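Local structure of eukaryotic translation initiation factor 2A (Schizosaccharomyces pombe, 3WJ9) at residues F220-L232 against D238-T248. The protein probably directs methionyl-tRNAi to 40S ribosomal subunits in a codon-dependent manner during translation initiation on a few specific mRNAs, this chain being its beta-propeller part. Residues are numbered along the deposited sequence; the frame is centred on the assembly and turned at random.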
# COMPACT_ATOMS: atom_id res chain seq x y z
N PHE A 220 -0.20 -3.07 -11.77
CA PHE A 220 -1.09 -1.94 -12.00
C PHE A 220 -0.81 -0.79 -11.03
O PHE A 220 -0.45 -1.02 -9.88
CB PHE A 220 -2.55 -2.36 -11.89
CG PHE A 220 -3.09 -3.00 -13.13
CD1 PHE A 220 -3.21 -2.28 -14.30
CD2 PHE A 220 -3.50 -4.33 -13.12
CE1 PHE A 220 -3.71 -2.86 -15.45
CE2 PHE A 220 -4.00 -4.92 -14.26
CZ PHE A 220 -4.11 -4.18 -15.43
N LYS A 221 -0.98 0.44 -11.51
CA LYS A 221 -0.75 1.61 -10.67
C LYS A 221 -1.67 2.77 -11.03
O LYS A 221 -1.27 3.70 -11.73
CB LYS A 221 0.71 2.06 -10.79
CG LYS A 221 1.40 2.29 -9.46
CD LYS A 221 2.40 1.19 -9.16
CE LYS A 221 3.01 1.35 -7.78
NZ LYS A 221 4.04 0.31 -7.50
N TRP A 222 -2.91 2.71 -10.54
CA TRP A 222 -3.84 3.82 -10.69
C TRP A 222 -3.34 5.04 -9.91
O TRP A 222 -2.51 4.91 -9.01
CB TRP A 222 -5.25 3.43 -10.21
CG TRP A 222 -6.07 2.65 -11.19
CD1 TRP A 222 -6.22 1.29 -11.24
CD2 TRP A 222 -6.87 3.17 -12.25
NE1 TRP A 222 -7.05 0.94 -12.27
CE2 TRP A 222 -7.47 2.08 -12.91
CE3 TRP A 222 -7.14 4.46 -12.72
CZ2 TRP A 222 -8.32 2.23 -14.00
CZ3 TRP A 222 -7.98 4.61 -13.81
CH2 TRP A 222 -8.56 3.51 -14.44
N ASN A 223 -3.84 6.22 -10.26
CA ASN A 223 -3.56 7.42 -9.48
C ASN A 223 -4.78 7.80 -8.64
O ASN A 223 -5.86 7.26 -8.85
CB ASN A 223 -3.13 8.58 -10.38
CG ASN A 223 -4.06 8.79 -11.56
OD1 ASN A 223 -4.57 7.83 -12.14
ND2 ASN A 223 -4.29 10.05 -11.92
N ALA A 224 -4.58 8.72 -7.69
CA ALA A 224 -5.65 9.15 -6.78
C ALA A 224 -6.93 9.47 -7.52
O ALA A 224 -8.03 9.12 -7.08
CB ALA A 224 -5.19 10.36 -5.97
N LEU A 225 -6.79 10.12 -8.67
CA LEU A 225 -7.90 10.30 -9.59
C LEU A 225 -7.96 9.09 -10.52
O LEU A 225 -7.02 8.86 -11.29
CB LEU A 225 -7.75 11.60 -10.37
CG LEU A 225 -7.60 12.84 -9.49
CD1 LEU A 225 -7.41 14.10 -10.32
CD2 LEU A 225 -8.79 12.98 -8.55
N GLY A 226 -9.04 8.33 -10.45
CA GLY A 226 -9.15 7.10 -11.23
C GLY A 226 -9.32 7.33 -12.72
O GLY A 226 -10.29 6.86 -13.32
N THR A 227 -8.37 8.03 -13.32
CA THR A 227 -8.44 8.35 -14.74
C THR A 227 -7.32 7.68 -15.52
O THR A 227 -7.55 7.13 -16.60
CB THR A 227 -8.37 9.88 -14.96
OG1 THR A 227 -7.11 10.38 -14.49
CG2 THR A 227 -9.50 10.57 -14.21
N SER A 228 -6.11 7.73 -14.98
CA SER A 228 -4.94 7.20 -15.67
C SER A 228 -4.42 5.93 -14.99
O SER A 228 -4.69 5.70 -13.82
CB SER A 228 -3.84 8.25 -15.73
OG SER A 228 -4.28 9.40 -16.43
N LEU A 229 -3.66 5.11 -15.72
CA LEU A 229 -3.24 3.83 -15.18
C LEU A 229 -1.93 3.29 -15.76
O LEU A 229 -1.86 2.95 -16.95
CB LEU A 229 -4.34 2.79 -15.38
CG LEU A 229 -3.97 1.34 -15.09
CD1 LEU A 229 -3.69 1.14 -13.61
CD2 LEU A 229 -5.07 0.43 -15.57
N LEU A 230 -0.91 3.20 -14.92
CA LEU A 230 0.37 2.63 -15.31
C LEU A 230 0.34 1.10 -15.30
O LEU A 230 -0.25 0.49 -14.41
CB LEU A 230 1.48 3.12 -14.37
CG LEU A 230 1.84 4.60 -14.42
CD1 LEU A 230 2.86 4.94 -13.35
CD2 LEU A 230 2.37 4.98 -15.80
N VAL A 231 0.98 0.50 -16.30
CA VAL A 231 1.04 -0.95 -16.43
C VAL A 231 2.49 -1.42 -16.59
O VAL A 231 3.24 -0.84 -17.37
CB VAL A 231 0.20 -1.44 -17.63
CG1 VAL A 231 0.16 -2.96 -17.67
CG2 VAL A 231 -1.21 -0.87 -17.57
N LEU A 232 2.87 -2.46 -15.86
CA LEU A 232 4.25 -2.92 -15.88
C LEU A 232 4.37 -4.41 -16.20
O LEU A 232 3.91 -5.25 -15.44
CB LEU A 232 4.93 -2.63 -14.54
CG LEU A 232 6.39 -3.08 -14.40
CD1 LEU A 232 7.28 -2.30 -15.35
CD2 LEU A 232 6.86 -2.92 -12.96
N ASP A 238 11.47 -13.41 -16.60
CA ASP A 238 12.79 -13.51 -15.98
C ASP A 238 13.87 -12.82 -16.81
O ASP A 238 14.85 -12.31 -16.26
CB ASP A 238 13.16 -14.98 -15.77
CG ASP A 238 12.66 -15.53 -14.45
OD1 ASP A 238 13.12 -15.06 -13.38
OD2 ASP A 238 11.79 -16.43 -14.47
N LYS A 239 13.69 -12.79 -18.12
CA LYS A 239 14.72 -12.29 -19.02
C LYS A 239 14.55 -10.81 -19.39
O LYS A 239 15.52 -10.14 -19.73
CB LYS A 239 14.77 -13.14 -20.29
CG LYS A 239 13.47 -13.16 -21.08
CD LYS A 239 13.59 -14.05 -22.31
CE LYS A 239 13.76 -15.51 -21.91
NZ LYS A 239 13.89 -16.40 -23.09
N SER A 240 13.32 -10.31 -19.31
CA SER A 240 13.04 -8.92 -19.67
C SER A 240 11.88 -8.32 -18.87
O SER A 240 11.13 -9.02 -18.20
CB SER A 240 12.74 -8.81 -21.17
OG SER A 240 13.81 -9.33 -21.94
N ASN A 241 11.90 -6.99 -18.82
CA ASN A 241 10.85 -6.22 -18.20
C ASN A 241 10.62 -5.00 -19.05
O ASN A 241 11.56 -4.34 -19.49
CB ASN A 241 11.27 -5.82 -16.78
CG ASN A 241 10.45 -4.69 -16.22
OD1 ASN A 241 9.37 -4.37 -16.73
ND2 ASN A 241 10.94 -4.07 -15.16
N LYS A 242 9.36 -4.68 -19.29
CA LYS A 242 9.01 -3.43 -19.96
C LYS A 242 7.78 -2.76 -19.34
O LYS A 242 6.93 -3.43 -18.75
CB LYS A 242 8.79 -3.68 -21.46
CG LYS A 242 8.43 -2.42 -22.24
CD LYS A 242 8.39 -2.61 -23.74
CE LYS A 242 8.31 -1.27 -24.45
NZ LYS A 242 9.57 -0.89 -25.15
N ASN A 243 7.70 -1.44 -19.47
CA ASN A 243 6.69 -0.62 -18.82
C ASN A 243 5.68 -0.03 -19.81
O ASN A 243 6.06 0.55 -20.82
CB ASN A 243 7.39 0.51 -18.05
CG ASN A 243 6.45 1.25 -17.12
OD1 ASN A 243 5.54 0.66 -16.55
ND2 ASN A 243 6.69 2.54 -16.96
N TYR A 244 4.39 -0.18 -19.52
CA TYR A 244 3.33 0.34 -20.39
C TYR A 244 2.42 1.34 -19.68
O TYR A 244 2.55 1.58 -18.48
CB TYR A 244 2.48 -0.80 -20.96
CG TYR A 244 3.29 -1.86 -21.67
CD1 TYR A 244 3.75 -1.66 -22.97
CD2 TYR A 244 3.60 -3.05 -21.04
CE1 TYR A 244 4.49 -2.63 -23.62
CE2 TYR A 244 4.34 -4.02 -21.68
CZ TYR A 244 4.78 -3.81 -22.97
OH TYR A 244 5.52 -4.78 -23.60
N TYR A 245 1.49 1.93 -20.43
CA TYR A 245 0.58 2.94 -19.90
C TYR A 245 -0.82 2.79 -20.50
O TYR A 245 -0.96 2.60 -21.71
CB TYR A 245 1.13 4.35 -20.17
CG TYR A 245 0.53 5.46 -19.33
CD1 TYR A 245 -0.31 5.18 -18.26
CD2 TYR A 245 0.80 6.79 -19.62
CE1 TYR A 245 -0.85 6.20 -17.49
CE2 TYR A 245 0.27 7.81 -18.86
CZ TYR A 245 -0.56 7.51 -17.80
OH TYR A 245 -1.09 8.54 -17.05
N GLY A 246 -1.84 2.87 -19.65
CA GLY A 246 -3.22 2.84 -20.09
C GLY A 246 -3.98 4.02 -19.50
O GLY A 246 -3.83 4.33 -18.32
N GLU A 247 -4.80 4.67 -20.31
CA GLU A 247 -5.45 5.91 -19.89
C GLU A 247 -6.94 5.93 -20.22
O GLU A 247 -7.32 6.29 -21.34
CB GLU A 247 -4.75 7.11 -20.52
CG GLU A 247 -4.86 8.40 -19.73
CD GLU A 247 -3.86 9.43 -20.20
OE1 GLU A 247 -2.84 9.05 -20.81
OE2 GLU A 247 -4.09 10.64 -19.95
N THR A 248 -7.78 5.55 -19.26
CA THR A 248 -9.22 5.53 -19.45
C THR A 248 -9.90 6.69 -18.72
O THR A 248 -10.84 6.48 -17.95
CB THR A 248 -9.84 4.21 -18.97
OG1 THR A 248 -9.86 4.19 -17.53
CG2 THR A 248 -9.03 3.04 -19.48
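Leu229 and Val231 pair with Gly246 and Tyr244 through their backbones, zipping strands 228-232 and 242-247 into an antiparallel beta hairpin, the outer part of one blade of the beta-propeller. The strand directions differ by 157°. At the hydrogen-bonded pair Val231-Tyr244, the N of each residue donates to the O of the other, the bond from Val231 N to Tyr244 O measuring 2.9 Å. At Leu229-Gly246 the two bonds are unequal: Gly246 N meets Leu229 O nearly head-on with an N-H...O angle of 161°, whereas the return bond from Leu229 N is bent and weak. Strand 220-222 flanks strand 228-232 on its other side.

The apolar contacts divide between the two faces of the sheet. A first torsion of -162° lays the Tyr245 ring alongside strand 228-232. There the branched end of Leu230 suits the flat ring: CD2 sits over one face, 4.0 Å from the ring centroid, in a CH-pi contact, while Leu229 O lies at the ring edge. Trp276 of strand 271-276, in the next blade, also touches both Leu230 and Tyr245. Were Tyr245 cut back to an alanine, Leu230 CD2 would probably lose its aromatic cover and a gap would be likely to open against Trp276. On the opposite face, beta-branched Val231 packs CB against Tyr244 CB at 4.1 Å, and the Tyr244 ring goes on to meet Phe212.

Polar groups gather toward the loop that joins 220-222 to 228-232. Asn223 OD1 accepts Ser228 N on a lone pair, in the carbonyl plane. Small Ser228 fits beside the phenol end of Tyr245 and hydrogen-bonds through OG to Asn299. At this same end of the hairpin, Thr248 OG1 approaches the edge of the Trp222 ring, 3.4 Å from CH2.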